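PDB 1W3U: phosphoserine aminotransferase from Bacillus circulans, which catalyses the reversible, pyridoxal 5'-phosphate-dependent conversion of 3-phosphohydroxypyruvate to phosphoserine and of 3-hydroxy-2-oxo-4-phosphonooxybutanoate to phosphohydroxythreonine. Local coordinates for residues A[46-51]-A[232-237]; A[183-188]-A[206-211]. The protein carries 1 engineered substitution. One frame throughout, in Å; residues are numbered along the deposited sequence.

Interaction 1: residues A[46-51]-A[232-237]; sequences VYEAVH and KNNSLY
The imidazole of His51, on helix 45-61, reaches the loop that follows helix 227-232, where a Schellman motif with Asn234 as its C-prime residue ends the helix and a type I' turn runs from Asn233 to Leu236. His51 NE2 donates to Asn234 O at 2.8 Å, the acceptor lying close to the ring plane. At the other nitrogen, Tyr47 OH lies 2.8 Å from His51 ND1, one helical turn back, so polar partners at both ends of the ring fix its rotation. With CG anti to the backbone N (chi1 -174°), His51 extends from the helix to meet the turn, and Leu236 comes in from the opposite direction. Leu236 CD2 sits over one imidazole face, offset toward the rim, in a CH-pi contact 3.6 Å from the His51 ring centroid, while Phe72 packs edge-to-face with the same ring. Were His51 replaced by alanine, the Asn234 carbonyl would probably lose this donor, a gap would open beside Leu236 CD2 and the Tyr47 hydroxyl would be set free to turn.

Towards solvent, where Glu48 and Asn234 are partly exposed, the link between their polar ends runs through water; the Glu48 carboxylate also lies against Leu236 CD1. Glu48 OE1 stays 3.9 Å from Asn234 ND2. Asn234 is held mainly from elsewhere, OD1 by Gln55 and Lys69 and ND2 by Asn52. Leu236 also touches Arg43, which probably binds glutamate, so the contact borders the active site. A single water closes the link, donating to Glu48 OE2 at 2.8 Å and accepting from Asn234 ND2 at 2.9 Å.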
loop_
_atom_site.group_PDB
_atom_site.type_symbol
_atom_site.label_atom_id
_atom_site.label_comp_id
_atom_site.label_asym_id
_atom_site.label_seq_id
_atom_site.Cartn_x
_atom_site.Cartn_y
_atom_site.Cartn_z
ATOM N N VAL A 46 -7.857 -18.372 -4.269
ATOM C CA VAL A 46 -9.003 -17.633 -3.756
ATOM C C VAL A 46 -8.709 -16.147 -3.892
ATOM O O VAL A 46 -9.551 -15.397 -4.380
ATOM C CB VAL A 46 -9.288 -17.960 -2.294
ATOM C CG1 VAL A 46 -10.390 -17.052 -1.758
ATOM C CG2 VAL A 46 -9.686 -19.438 -2.149
ATOM N N TYR A 47 -7.510 -15.759 -3.446
ATOM C CA TYR A 47 -7.172 -14.329 -3.605
ATOM C C TYR A 47 -7.079 -14.036 -5.096
ATOM O O TYR A 47 -7.502 -12.969 -5.572
ATOM C CB TYR A 47 -5.886 -13.928 -2.809
ATOM C CG TYR A 47 -5.541 -12.524 -3.305
ATOM C CD1 TYR A 47 -6.331 -11.478 -2.832
ATOM C CD2 TYR A 47 -4.521 -12.245 -4.199
ATOM C CE1 TYR A 47 -6.090 -10.172 -3.239
ATOM C CE2 TYR A 47 -4.296 -10.956 -4.627
ATOM C CZ TYR A 47 -5.072 -9.931 -4.141
ATOM O OH TYR A 47 -4.865 -8.655 -4.546
ATOM N N GLU A 48 -6.454 -14.917 -5.871
ATOM C CA GLU A 48 -6.264 -14.595 -7.272
ATOM C C GLU A 48 -7.568 -14.344 -7.995
ATOM O O GLU A 48 -7.655 -13.492 -8.871
ATOM C CB GLU A 48 -5.528 -15.750 -7.981
ATOM C CG GLU A 48 -4.032 -15.657 -7.673
ATOM C CD GLU A 48 -3.376 -15.005 -8.889
ATOM O OE1 GLU A 48 -3.968 -14.100 -9.518
ATOM O OE2 GLU A 48 -2.269 -15.476 -9.142
ATOM N N ALA A 49 -8.617 -15.071 -7.622
ATOM C CA ALA A 49 -9.896 -14.820 -8.289
ATOM C C ALA A 49 -10.329 -13.372 -8.074
ATOM O O ALA A 49 -10.783 -12.700 -8.984
ATOM C CB ALA A 49 -10.999 -15.732 -7.779
ATOM N N VAL A 50 -10.168 -12.920 -6.823
ATOM C CA VAL A 50 -10.536 -11.520 -6.560
ATOM C C VAL A 50 -9.655 -10.570 -7.363
ATOM O O VAL A 50 -10.114 -9.637 -8.018
ATOM C CB VAL A 50 -10.416 -11.252 -5.046
ATOM C CG1 VAL A 50 -10.549 -9.775 -4.752
ATOM C CG2 VAL A 50 -11.483 -12.054 -4.302
ATOM N N HIS A 51 -8.351 -10.810 -7.317
ATOM C CA HIS A 51 -7.339 -9.955 -7.955
ATOM C C HIS A 51 -7.588 -9.802 -9.444
ATOM O O HIS A 51 -7.546 -8.711 -10.028
ATOM C CB HIS A 51 -5.998 -10.607 -7.655
ATOM C CG HIS A 51 -4.783 -9.848 -8.082
ATOM N ND1 HIS A 51 -4.208 -8.877 -7.280
ATOM C CD2 HIS A 51 -4.022 -9.945 -9.201
ATOM C CE1 HIS A 51 -3.149 -8.394 -7.909
ATOM N NE2 HIS A 51 -3.017 -9.025 -9.060
ATOM N N LYS A 232 4.120 -8.156 -16.306
ATOM C CA LYS A 232 4.506 -9.530 -16.586
ATOM C C LYS A 232 4.217 -10.439 -15.399
ATOM O O LYS A 232 4.110 -11.666 -15.567
ATOM C CB LYS A 232 5.984 -9.571 -16.998
ATOM C CG LYS A 232 6.136 -8.964 -18.388
ATOM C CD LYS A 232 7.468 -9.245 -19.043
ATOM C CE LYS A 232 7.767 -8.354 -20.241
ATOM N NZ LYS A 232 6.544 -7.757 -20.844
ATOM N N ASN A 233 4.042 -9.871 -14.195
ATOM C CA ASN A 233 3.791 -10.683 -13.028
ATOM C C ASN A 233 2.354 -10.435 -12.524
ATOM O O ASN A 233 2.056 -10.850 -11.405
ATOM C CB ASN A 233 4.771 -10.440 -11.872
ATOM C CG ASN A 233 6.196 -10.721 -12.370
ATOM O OD1 ASN A 233 7.014 -9.840 -12.706
ATOM N ND2 ASN A 233 6.494 -11.998 -12.405
ATOM N N ASN A 234 1.537 -9.809 -13.368
ATOM C CA ASN A 234 0.144 -9.603 -12.989
ATOM C C ASN A 234 0.041 -8.923 -11.629
ATOM O O ASN A 234 -0.812 -9.295 -10.819
ATOM C CB ASN A 234 -0.588 -10.949 -12.984
ATOM C CG ASN A 234 -2.103 -10.782 -12.900
ATOM O OD1 ASN A 234 -2.668 -9.757 -13.323
ATOM N ND2 ASN A 234 -2.756 -11.802 -12.362
ATOM N N SER A 235 0.894 -7.941 -11.390
ATOM C CA SER A 235 0.923 -7.158 -10.146
ATOM C C SER A 235 1.197 -8.027 -8.929
ATOM O O SER A 235 0.918 -7.614 -7.793
ATOM C CB SER A 235 -0.381 -6.363 -9.975
ATOM O OG SER A 235 -0.559 -5.385 -11.011
ATOM N N LEU A 236 1.754 -9.225 -9.108
ATOM C CA LEU A 236 2.034 -10.130 -7.992
ATOM C C LEU A 236 3.499 -10.494 -7.936
ATOM O O LEU A 236 3.867 -11.540 -7.376
ATOM C CB LEU A 236 1.182 -11.401 -8.157
ATOM C CG LEU A 236 -0.341 -11.195 -8.178
ATOM C CD1 LEU A 236 -1.004 -12.496 -8.600
ATOM C CD2 LEU A 236 -0.868 -10.701 -6.835
ATOM N N TYR A 237 4.363 -9.644 -8.497
ATOM C CA TYR A 237 5.796 -9.911 -8.318
ATOM C C TYR A 237 6.153 -9.945 -6.853
ATOM O O TYR A 237 6.963 -10.742 -6.409
ATOM C CB TYR A 237 6.582 -8.779 -9.004
ATOM C CG TYR A 237 8.056 -8.847 -8.671
ATOM C CD1 TYR A 237 8.884 -9.769 -9.307
ATOM C CD2 TYR A 237 8.635 -7.996 -7.736
ATOM C CE1 TYR A 237 10.237 -9.818 -8.987
ATOM C CE2 TYR A 237 9.968 -8.057 -7.436
ATOM C CZ TYR A 237 10.785 -8.968 -8.069
ATOM O OH TYR A 237 12.130 -9.023 -7.753
HETATM O O HOH W 1 -1.562 -14.368 -11.634
#

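Interaction 2: residues A[183-188]-A[206-211]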
loop_
_atom_site.group_PDB
_atom_site.type_symbol
_atom_site.label_atom_id
_atom_site.label_comp_id
_atom_site.label_asym_id
_atom_site.label_seq_id
_atom_site.Cartn_x
_atom_site.Cartn_y
_atom_site.Cartn_z
ATOM N N PHE A 183 -15.124 7.215 -20.373
ATOM C CA PHE A 183 -14.158 7.884 -21.234
ATOM C C PHE A 183 -13.568 6.815 -22.159
ATOM O O PHE A 183 -13.724 5.637 -21.865
ATOM C CB PHE A 183 -13.048 8.606 -20.489
ATOM C CG PHE A 183 -12.128 7.714 -19.672
ATOM C CD1 PHE A 183 -12.457 7.389 -18.362
ATOM C CD2 PHE A 183 -10.934 7.237 -20.183
ATOM C CE1 PHE A 183 -11.614 6.600 -17.609
ATOM C CE2 PHE A 183 -10.099 6.419 -19.460
ATOM C CZ PHE A 183 -10.427 6.106 -18.154
ATOM N N ASP A 184 -12.935 7.313 -23.214
ATOM C CA ASP A 184 -12.283 6.402 -24.152
ATOM C C ASP A 184 -10.834 6.159 -23.760
ATOM O O ASP A 184 -9.922 6.949 -24.019
ATOM C CB ASP A 184 -12.386 7.017 -25.547
ATOM C CG ASP A 184 -11.741 6.148 -26.602
ATOM O OD1 ASP A 184 -11.495 4.964 -26.320
ATOM O OD2 ASP A 184 -11.504 6.710 -27.694
ATOM N N LEU A 185 -10.662 5.008 -23.117
ATOM C CA LEU A 185 -9.346 4.585 -22.649
ATOM C C LEU A 185 -8.354 4.582 -23.812
ATOM O O LEU A 185 -7.170 4.855 -23.552
ATOM C CB LEU A 185 -9.459 3.215 -21.989
ATOM C CG LEU A 185 -8.213 2.612 -21.375
ATOM C CD1 LEU A 185 -7.670 3.576 -20.306
ATOM C CD2 LEU A 185 -8.466 1.251 -20.757
ATOM N N ASN A 186 -8.828 4.312 -25.046
ATOM C CA ASN A 186 -7.866 4.323 -26.140
ATOM C C ASN A 186 -7.263 5.681 -26.408
ATOM O O ASN A 186 -6.266 5.737 -27.162
ATOM C CB ASN A 186 -8.544 3.878 -27.444
ATOM C CG ASN A 186 -8.984 2.429 -27.340
ATOM O OD1 ASN A 186 -10.190 2.166 -27.261
ATOM N ND2 ASN A 186 -8.026 1.533 -27.344
ATOM N N GLN A 187 -7.797 6.781 -25.850
ATOM C CA GLN A 187 -7.085 8.048 -25.983
ATOM C C GLN A 187 -5.778 8.072 -25.187
ATOM O O GLN A 187 -4.915 8.899 -25.445
ATOM C CB GLN A 187 -7.928 9.243 -25.498
ATOM C CG GLN A 187 -9.139 9.486 -26.392
ATOM C CD GLN A 187 -9.794 10.827 -26.127
ATOM O OE1 GLN A 187 -10.471 11.009 -25.118
ATOM N NE2 GLN A 187 -9.546 11.755 -27.053
ATOM N N PHE A 188 -5.650 7.205 -24.199
ATOM C CA PHE A 188 -4.555 7.282 -23.250
ATOM C C PHE A 188 -3.563 6.153 -23.385
ATOM O O PHE A 188 -3.926 5.015 -23.660
ATOM C CB PHE A 188 -5.146 7.173 -21.835
ATOM C CG PHE A 188 -5.953 8.388 -21.448
ATOM C CD1 PHE A 188 -7.300 8.441 -21.758
ATOM C CD2 PHE A 188 -5.322 9.441 -20.775
ATOM C CE1 PHE A 188 -8.017 9.576 -21.398
ATOM C CE2 PHE A 188 -6.047 10.568 -20.429
ATOM C CZ PHE A 188 -7.400 10.606 -20.738
ATOM N N VAL A 206 -4.529 2.239 -8.827
ATOM C CA VAL A 206 -4.896 1.616 -10.063
ATOM C C VAL A 206 -4.144 2.309 -11.189
ATOM O O VAL A 206 -4.169 3.535 -11.340
ATOM C CB VAL A 206 -6.399 1.786 -10.331
ATOM C CG1 VAL A 206 -6.700 1.283 -11.729
ATOM C CG2 VAL A 206 -7.168 1.006 -9.280
ATOM N N VAL A 207 -3.429 1.512 -11.974
ATOM C CA VAL A 207 -2.737 2.060 -13.151
ATOM C C VAL A 207 -3.218 1.279 -14.364
ATOM O O VAL A 207 -3.020 0.059 -14.328
ATOM C CB VAL A 207 -1.213 1.920 -13.000
ATOM C CG1 VAL A 207 -0.502 2.350 -14.282
ATOM C CG2 VAL A 207 -0.718 2.703 -11.781
ATOM N N ILE A 208 -3.811 1.898 -15.360
ATOM C CA ILE A 208 -4.221 1.138 -16.567
ATOM C C ILE A 208 -3.305 1.552 -17.701
ATOM O O ILE A 208 -3.231 2.748 -18.015
ATOM C CB ILE A 208 -5.673 1.445 -16.904
ATOM C CG1 ILE A 208 -6.522 1.383 -15.624
ATOM C CG2 ILE A 208 -6.264 0.551 -17.985
ATOM C CD1 ILE A 208 -7.942 1.855 -15.904
ATOM N N VAL A 209 -2.596 0.589 -18.303
ATOM C CA VAL A 209 -1.550 0.996 -19.232
ATOM C C VAL A 209 -1.719 0.243 -20.535
ATOM O O VAL A 209 -2.086 -0.939 -20.530
ATOM C CB VAL A 209 -0.196 0.764 -18.545
ATOM C CG1 VAL A 209 0.021 -0.695 -18.219
ATOM C CG2 VAL A 209 0.912 1.378 -19.410
ATOM N N ARG A 210 -1.451 0.986 -21.609
ATOM C CA ARG A 210 -1.355 0.352 -22.918
ATOM C C ARG A 210 -0.165 -0.601 -22.956
ATOM O O ARG A 210 0.978 -0.135 -22.797
ATOM C CB ARG A 210 -1.209 1.459 -23.961
ATOM C CG ARG A 210 -1.552 1.010 -25.360
ATOM C CD ARG A 210 -1.176 2.028 -26.402
ATOM N NE ARG A 210 -1.770 3.336 -26.381
ATOM C CZ ARG A 210 -2.914 3.801 -26.846
ATOM N NH1 ARG A 210 -3.802 3.025 -27.471
ATOM N NH2 ARG A 210 -3.216 5.091 -26.701
ATOM N N GLU A 211 -0.392 -1.902 -23.163
ATOM C CA GLU A 211 0.708 -2.838 -22.968
ATOM C C GLU A 211 1.823 -2.609 -23.963
ATOM O O GLU A 211 2.971 -2.938 -23.615
ATOM C CB GLU A 211 0.193 -4.278 -23.087
ATOM C CG GLU A 211 -0.821 -4.564 -21.973
ATOM C CD GLU A 211 -1.179 -6.042 -21.947
ATOM O OE1 GLU A 211 -2.333 -6.367 -21.619
ATOM O OE2 GLU A 211 -0.318 -6.881 -22.250
HETATM O O HOH W 2 -2.310 8.343 -26.098
#
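The guanidinium of Arg210 has the carbonyl O of Phe188 over one face, while the carbonyl O of Asn186 and a water lie at its edge. All three gather round NH2. The edge contact is the hydrogen bond: Arg210 NH2 donates to Asn186 O at 3.2 Å with an N-H...O angle of 157°. The acceptor is near the guanidinium plane, but the donor stands 46° out of the carbonyl plane, so the bond, at the long end for N-H...O, does not lie on a lone pair of Asn186 O. Phe188 O is as near, 3.1 Å from Arg210 NH2, yet its place above the group gives too poor an angle for a bond; this oxygen is hydrogen-bonded to Tyr68 OH instead. The edge water donates to Gln187 O at 2.7 Å and takes only a weak bond from Arg210 NH2.

Arg210 ends strand 205-210, and a bend at chi3 (-61°) in its chain turns the guanidinium to the last carbonyls of the 183-188 loop. That loop is shaped by an Asx turn, in which Asp184 OD1 accepts from Asn186 N, and by the short 3-10 segment 185-187. It leads into strand 190-194, the antiparallel neighbour of 205-210 in the seven-stranded mixed sheet of the large domain, as in fold-type I PLP enzymes, to which class-V aminotransferases belong.

Two residues earlier in the strand the contact is apolar. Leu185 CD2 meets Ile208 CG2 at 3.6 Å, the side chains passing at a slant. Both also touch Val191, and Leu58 of helix 45-61 lies against Ile208.

No carboxylate of the loop reaches the guanidinium, since that of Asp184 serves the Asx turn; two carbonyl oxygens lie against it and a third is linked through water, which suggests electrostatic attraction beyond its one direct hydrogen bond.

Overall arrangement
Both interactions tie a loop to a regular element and use a side-chain donor on a backbone carbonyl, with a water at the polar margin. Interaction 1 is the more buried of the two: an imidazole-carbonyl bond and aliphatic packing join helix 45-61 to the loop before helix 242-257, beside the active site. Interaction 2 is partly buried, with an apolar pair in the interior and an arginine nearer the surface, and it joins strand 205-210 to the loop that leads into its sheet neighbour, strand 190-194. Their centres are about 19 Å apart and they do not touch, but helix 45-61 relates them: it supplies one segment of interaction 1 and packs Leu58 on Ile208.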